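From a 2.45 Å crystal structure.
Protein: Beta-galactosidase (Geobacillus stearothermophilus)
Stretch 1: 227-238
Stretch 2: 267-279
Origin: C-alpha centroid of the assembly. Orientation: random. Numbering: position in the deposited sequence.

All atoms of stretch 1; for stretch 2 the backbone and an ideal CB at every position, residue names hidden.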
# COMPACT_ATOMS: atom_id res chain seq x y z
N PHE A 227 -23.73 -6.14 16.32
CA PHE A 227 -23.39 -6.83 17.55
C PHE A 227 -22.25 -6.14 18.25
O PHE A 227 -22.20 -6.11 19.46
CB PHE A 227 -23.02 -8.29 17.31
CG PHE A 227 -22.29 -8.91 18.47
CD1 PHE A 227 -22.99 -9.36 19.58
CD2 PHE A 227 -20.92 -9.04 18.46
CE1 PHE A 227 -22.32 -9.92 20.65
CE2 PHE A 227 -20.25 -9.59 19.53
CZ PHE A 227 -20.95 -10.04 20.62
N VAL A 228 -21.31 -5.60 17.49
CA VAL A 228 -20.18 -4.90 18.08
C VAL A 228 -20.70 -3.69 18.85
O VAL A 228 -20.30 -3.44 20.02
CB VAL A 228 -19.16 -4.48 17.00
CG1 VAL A 228 -18.16 -3.47 17.56
CG2 VAL A 228 -18.45 -5.73 16.44
N THR A 229 -21.61 -2.95 18.21
CA THR A 229 -22.25 -1.84 18.91
C THR A 229 -22.98 -2.29 20.19
O THR A 229 -22.73 -1.75 21.28
CB THR A 229 -23.25 -1.11 17.99
OG1 THR A 229 -22.52 -0.32 17.06
CG2 THR A 229 -24.16 -0.19 18.81
N ASP A 230 -23.85 -3.29 20.06
CA ASP A 230 -24.62 -3.78 21.20
C ASP A 230 -23.74 -4.27 22.34
O ASP A 230 -24.00 -3.98 23.49
CB ASP A 230 -25.57 -4.89 20.77
CG ASP A 230 -26.84 -4.36 20.13
OD1 ASP A 230 -27.06 -3.13 20.19
OD2 ASP A 230 -27.62 -5.17 19.58
N GLN A 231 -22.69 -5.01 22.02
CA GLN A 231 -21.85 -5.57 23.04
C GLN A 231 -21.02 -4.49 23.72
O GLN A 231 -20.76 -4.55 24.94
CB GLN A 231 -20.96 -6.68 22.44
CG GLN A 231 -20.23 -7.52 23.48
CD GLN A 231 -21.10 -8.44 24.29
OE1 GLN A 231 -22.22 -8.11 24.67
NE2 GLN A 231 -20.57 -9.63 24.59
N THR A 232 -20.63 -3.47 22.94
CA THR A 232 -19.97 -2.29 23.50
C THR A 232 -20.89 -1.56 24.50
O THR A 232 -20.49 -1.27 25.64
CB THR A 232 -19.53 -1.32 22.39
OG1 THR A 232 -18.51 -1.95 21.61
CG2 THR A 232 -18.98 -0.04 22.96
N ILE A 233 -22.14 -1.31 24.08
CA ILE A 233 -23.11 -0.65 24.95
C ILE A 233 -23.39 -1.47 26.21
O ILE A 233 -23.43 -0.92 27.31
CB ILE A 233 -24.42 -0.41 24.22
CG1 ILE A 233 -24.20 0.57 23.07
CG2 ILE A 233 -25.46 0.16 25.18
CD1 ILE A 233 -25.50 0.96 22.34
N SER A 234 -23.56 -2.77 26.05
CA SER A 234 -23.71 -3.69 27.19
C SER A 234 -22.53 -3.56 28.18
O SER A 234 -22.73 -3.53 29.41
CB SER A 234 -23.85 -5.13 26.69
OG SER A 234 -23.55 -6.08 27.70
N PHE A 235 -21.30 -3.48 27.64
CA PHE A 235 -20.13 -3.26 28.48
C PHE A 235 -20.25 -1.96 29.24
O PHE A 235 -19.92 -1.89 30.44
CB PHE A 235 -18.84 -3.25 27.65
CG PHE A 235 -17.58 -3.20 28.48
CD1 PHE A 235 -17.09 -1.99 28.96
CD2 PHE A 235 -16.87 -4.36 28.77
CE1 PHE A 235 -15.92 -1.94 29.73
CE2 PHE A 235 -15.69 -4.32 29.52
CZ PHE A 235 -15.22 -3.11 30.01
N PHE A 236 -20.69 -0.92 28.54
CA PHE A 236 -20.90 0.38 29.15
C PHE A 236 -21.90 0.34 30.33
O PHE A 236 -21.67 0.93 31.39
CB PHE A 236 -21.38 1.37 28.09
CG PHE A 236 -22.03 2.60 28.64
CD1 PHE A 236 -21.27 3.72 28.97
CD2 PHE A 236 -23.40 2.66 28.82
CE1 PHE A 236 -21.86 4.87 29.48
CE2 PHE A 236 -24.01 3.81 29.33
CZ PHE A 236 -23.24 4.91 29.66
N GLU A 237 -23.02 -0.34 30.11
CA GLU A 237 -24.08 -0.44 31.10
C GLU A 237 -23.53 -1.14 32.31
O GLU A 237 -23.76 -0.73 33.48
CB GLU A 237 -25.28 -1.19 30.51
CG GLU A 237 -26.07 -0.38 29.50
CD GLU A 237 -26.85 0.76 30.16
OE1 GLU A 237 -27.07 0.65 31.39
OE2 GLU A 237 -27.24 1.74 29.46
N ASN A 238 -22.77 -2.20 32.03
CA ASN A 238 -22.11 -2.89 33.10
C ASN A 238 -21.21 -1.97 33.90
O ASN A 238 -21.21 -2.04 35.14
CB ASN A 238 -21.29 -4.06 32.58
CG ASN A 238 -20.69 -4.85 33.71
OD1 ASN A 238 -21.39 -5.65 34.32
ND2 ASN A 238 -19.41 -4.63 34.00
N UNK A 267 -17.18 5.62 12.49
CA UNK A 267 -17.78 4.51 11.76
C UNK A 267 -17.79 3.22 12.56
O UNK A 267 -18.47 2.27 12.19
CB UNK A 267 -17.03 4.29 10.44
N UNK A 268 -17.07 3.20 13.68
CA UNK A 268 -16.92 1.98 14.46
C UNK A 268 -18.08 1.59 15.36
O UNK A 268 -18.16 0.46 15.82
CB UNK A 268 -15.67 2.11 15.33
N UNK A 269 -18.98 2.54 15.62
CA UNK A 269 -20.11 2.31 16.53
C UNK A 269 -21.32 3.10 16.08
O UNK A 269 -21.20 4.21 15.54
CB UNK A 269 -19.74 2.69 17.97
N UNK A 270 -22.50 2.54 16.28
CA UNK A 270 -23.73 3.25 15.96
C UNK A 270 -24.09 4.21 17.10
O UNK A 270 -24.71 3.81 18.09
CB UNK A 270 -24.87 2.26 15.70
N UNK A 271 -23.70 5.47 16.97
CA UNK A 271 -23.93 6.44 18.03
C UNK A 271 -25.41 6.79 18.20
O UNK A 271 -25.81 7.30 19.25
CB UNK A 271 -23.13 7.71 17.75
N UNK A 272 -26.22 6.55 17.17
CA UNK A 272 -27.64 6.88 17.27
C UNK A 272 -28.29 5.94 18.28
O UNK A 272 -29.32 6.26 18.87
CB UNK A 272 -28.33 6.78 15.91
N UNK A 273 -27.66 4.79 18.48
CA UNK A 273 -28.11 3.79 19.44
C UNK A 273 -27.48 4.03 20.81
O UNK A 273 -28.12 3.80 21.84
CB UNK A 273 -27.77 2.38 18.94
N UNK A 274 -26.23 4.50 20.81
CA UNK A 274 -25.47 4.66 22.05
C UNK A 274 -26.02 5.88 22.80
O UNK A 274 -26.08 5.89 24.04
CB UNK A 274 -23.97 4.82 21.77
N UNK A 275 -26.44 6.90 22.05
CA UNK A 275 -26.91 8.16 22.62
C UNK A 275 -28.06 7.96 23.60
O UNK A 275 -28.16 8.67 24.61
CB UNK A 275 -27.35 9.11 21.50
N UNK A 276 -28.92 6.99 23.29
CA UNK A 276 -30.04 6.64 24.15
C UNK A 276 -29.58 6.18 25.54
O UNK A 276 -30.36 6.20 26.48
CB UNK A 276 -30.88 5.54 23.49
N UNK A 277 -28.32 5.78 25.66
CA UNK A 277 -27.82 5.27 26.93
C UNK A 277 -27.05 6.31 27.74
O UNK A 277 -26.65 6.05 28.86
CB UNK A 277 -26.92 4.06 26.68
N UNK A 278 -26.87 7.50 27.17
CA UNK A 278 -26.10 8.55 27.83
C UNK A 278 -27.00 9.68 28.34
O UNK A 278 -28.10 9.88 27.83
CB UNK A 278 -25.05 9.11 26.87
N UNK A 279 -26.54 10.40 29.36
CA UNK A 279 -27.28 11.56 29.85
C UNK A 279 -26.99 12.74 28.95
O UNK A 279 -27.86 13.57 28.69
CB UNK A 279 -26.92 11.88 31.30

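Stretch 1 is a continuous helix, and stretch 2 runs along the side lined by Thr229, Ile233 and Phe236. Position 267 has nothing of stretch 1 within 5.5 Å of its ideal CB, so its identity is unconstrained here; it is Gln267. Position 268, at phi/psi -78/-16, would accept almost any residue, since its ideal CB is equally free. The deposited Gly268 contributes its carbonyl: a water bridges Gly268 O (2.8 Å) and Thr229 OG1 (2.7 Å), donating to the former.

Position 269 has an extended backbone (-148/146), and its CA lies 5.2 Å from the CA of Thr229. CA-to-CB points sideways, with the ideal CB 4.2 Å from Thr229 OG1. Val228 and Thr232 offer carbon nearby, so a branched or mid-sized apolar residue would suit. Leu269 (m, t) brings its end nearer, placing CD2 4.3 Å from Val228 CG1 and 3.7 Å from Thr232 OG1.

At 270 the backbone N donates to Thr229 OG1 (3.0 Å, 168°), a bond that any residue except proline could make. The ideal CB is 3.7 Å from that same oxygen, yet it points sideways. Because a helical turn follows, Asp, Asn, Ser or Thr would suit as a cap. Asp270 takes the N-cap role: its end leads away from stretch 1, and OD1 of Asp270 accepts from the backbone N of 272 at 3.1 Å, a capping bond.

Positions 271 and 272 leave stretch 1 without contact, the CB of 271 pointing away. They are Tyr271 and Ser272, the latter also donating from OG to Asp270 OD1 (2.8 Å).

Position 273 points toward stretch 1, its ideal CB 4.3 Å from Ile233 CD1 and 4.4 Å from Thr229 CG2, with the carboxylate of Asp230 beyond. A long side chain with an aliphatic stem and a positive end, Lys or Arg, fits both features. Lys273 passes its CD 4.1 Å from Thr229 CG2 and forms a salt bridge, NZ to Asp230 OD1, at 3.3 Å; a water also links these two atoms.

Position 274 has its ideal CB 4.2 Å from Ile233 CD1, with Thr232 and Phe236 further along, so a large apolar residue, aromatic or aliphatic, is favoured. Phe274 receives Ile233 CG1 over one face, 4.0 Å from the ring centroid, and turns its edge toward the face of Phe236 (centroids 5.2 Å apart, planes at 71°).

At 275 CA-to-CB points away and at 276 sideways, and neither ideal CB has any atom of stretch 1 within 5.5 Å, so stretch 1 sets no preference; they are Ala275 and Lys276.

Position 277 points toward stretch 1, its ideal CB 3.6 Å from Glu237 OE2 and 4.4 Å from Ile233 CG2. A donor with a flat or apolar surface is indicated; His, Asn, Gln or Lys could serve. His277 ND1 donates to Glu237 OE2 (2.8 Å, 161°), while Ile233 CG2 sits over its ring, 3.3 Å from the centroid.

At 278 the ideal CB is 5.4 Å from Phe236 CZ, leaving room for a mid-sized apolar chain. Leu278 fills it, CD2 reaching 3.4 Å from Phe236 CZ. Position 279 is out of reach: Asp279.

Stretch 2 (267-279) QGLDYSKFAKHLD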
# COMPACT_ATOMS: atom_id res chain seq x y z
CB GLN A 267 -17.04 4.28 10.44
CG GLN A 267 -17.37 5.31 9.38
CD GLN A 267 -18.86 5.58 9.33
OE1 GLN A 267 -19.63 4.75 8.85
NE2 GLN A 267 -19.27 6.74 9.86
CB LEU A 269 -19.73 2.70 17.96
CG LEU A 269 -18.69 1.86 18.69
CD1 LEU A 269 -18.29 2.54 19.99
CD2 LEU A 269 -19.23 0.46 18.96
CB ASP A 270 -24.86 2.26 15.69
CG ASP A 270 -26.09 2.93 15.12
OD1 ASP A 270 -26.15 4.18 15.10
OD2 ASP A 270 -27.01 2.20 14.68
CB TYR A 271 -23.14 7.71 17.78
CG TYR A 271 -21.66 7.61 18.06
CD1 TYR A 271 -21.17 6.65 18.94
CD2 TYR A 271 -20.76 8.47 17.44
CE1 TYR A 271 -19.82 6.55 19.19
CE2 TYR A 271 -19.42 8.38 17.69
CZ TYR A 271 -18.95 7.43 18.57
OH TYR A 271 -17.60 7.35 18.82
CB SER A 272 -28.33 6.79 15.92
OG SER A 272 -28.56 5.45 15.54
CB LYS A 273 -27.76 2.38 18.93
CG LYS A 273 -28.67 1.27 19.44
CD LYS A 273 -28.25 -0.08 18.87
CE LYS A 273 -29.32 -1.14 19.10
NZ LYS A 273 -29.71 -1.18 20.54
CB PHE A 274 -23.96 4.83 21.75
CG PHE A 274 -23.05 4.41 22.89
CD1 PHE A 274 -21.93 3.63 22.65
CD2 PHE A 274 -23.36 4.72 24.21
CE1 PHE A 274 -21.10 3.24 23.69
CE2 PHE A 274 -22.54 4.32 25.26
CZ PHE A 274 -21.41 3.57 24.99
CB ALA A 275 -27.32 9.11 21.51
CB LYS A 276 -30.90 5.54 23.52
CG LYS A 276 -31.47 5.84 22.14
CD LYS A 276 -32.39 4.71 21.70
CE LYS A 276 -32.59 4.70 20.20
NZ LYS A 276 -32.93 6.06 19.73
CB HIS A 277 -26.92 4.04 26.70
CG HIS A 277 -27.64 2.90 26.05
ND1 HIS A 277 -28.09 1.80 26.77
CD2 HIS A 277 -28.02 2.69 24.77
CE1 HIS A 277 -28.70 0.97 25.94
NE2 HIS A 277 -28.67 1.48 24.72
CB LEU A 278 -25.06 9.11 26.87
CG LEU A 278 -24.08 8.11 26.25
CD1 LEU A 278 -23.19 8.83 25.23
CD2 LEU A 278 -23.24 7.43 27.32
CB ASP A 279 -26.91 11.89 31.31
CG ASP A 279 -27.28 10.78 32.27
OD1 ASP A 279 -28.28 10.07 32.01
OD2 ASP A 279 -26.57 10.61 33.29
O HOH W 1 -20.37 -1.22 15.68
O HOH W 2 -28.04 -1.97 22.64
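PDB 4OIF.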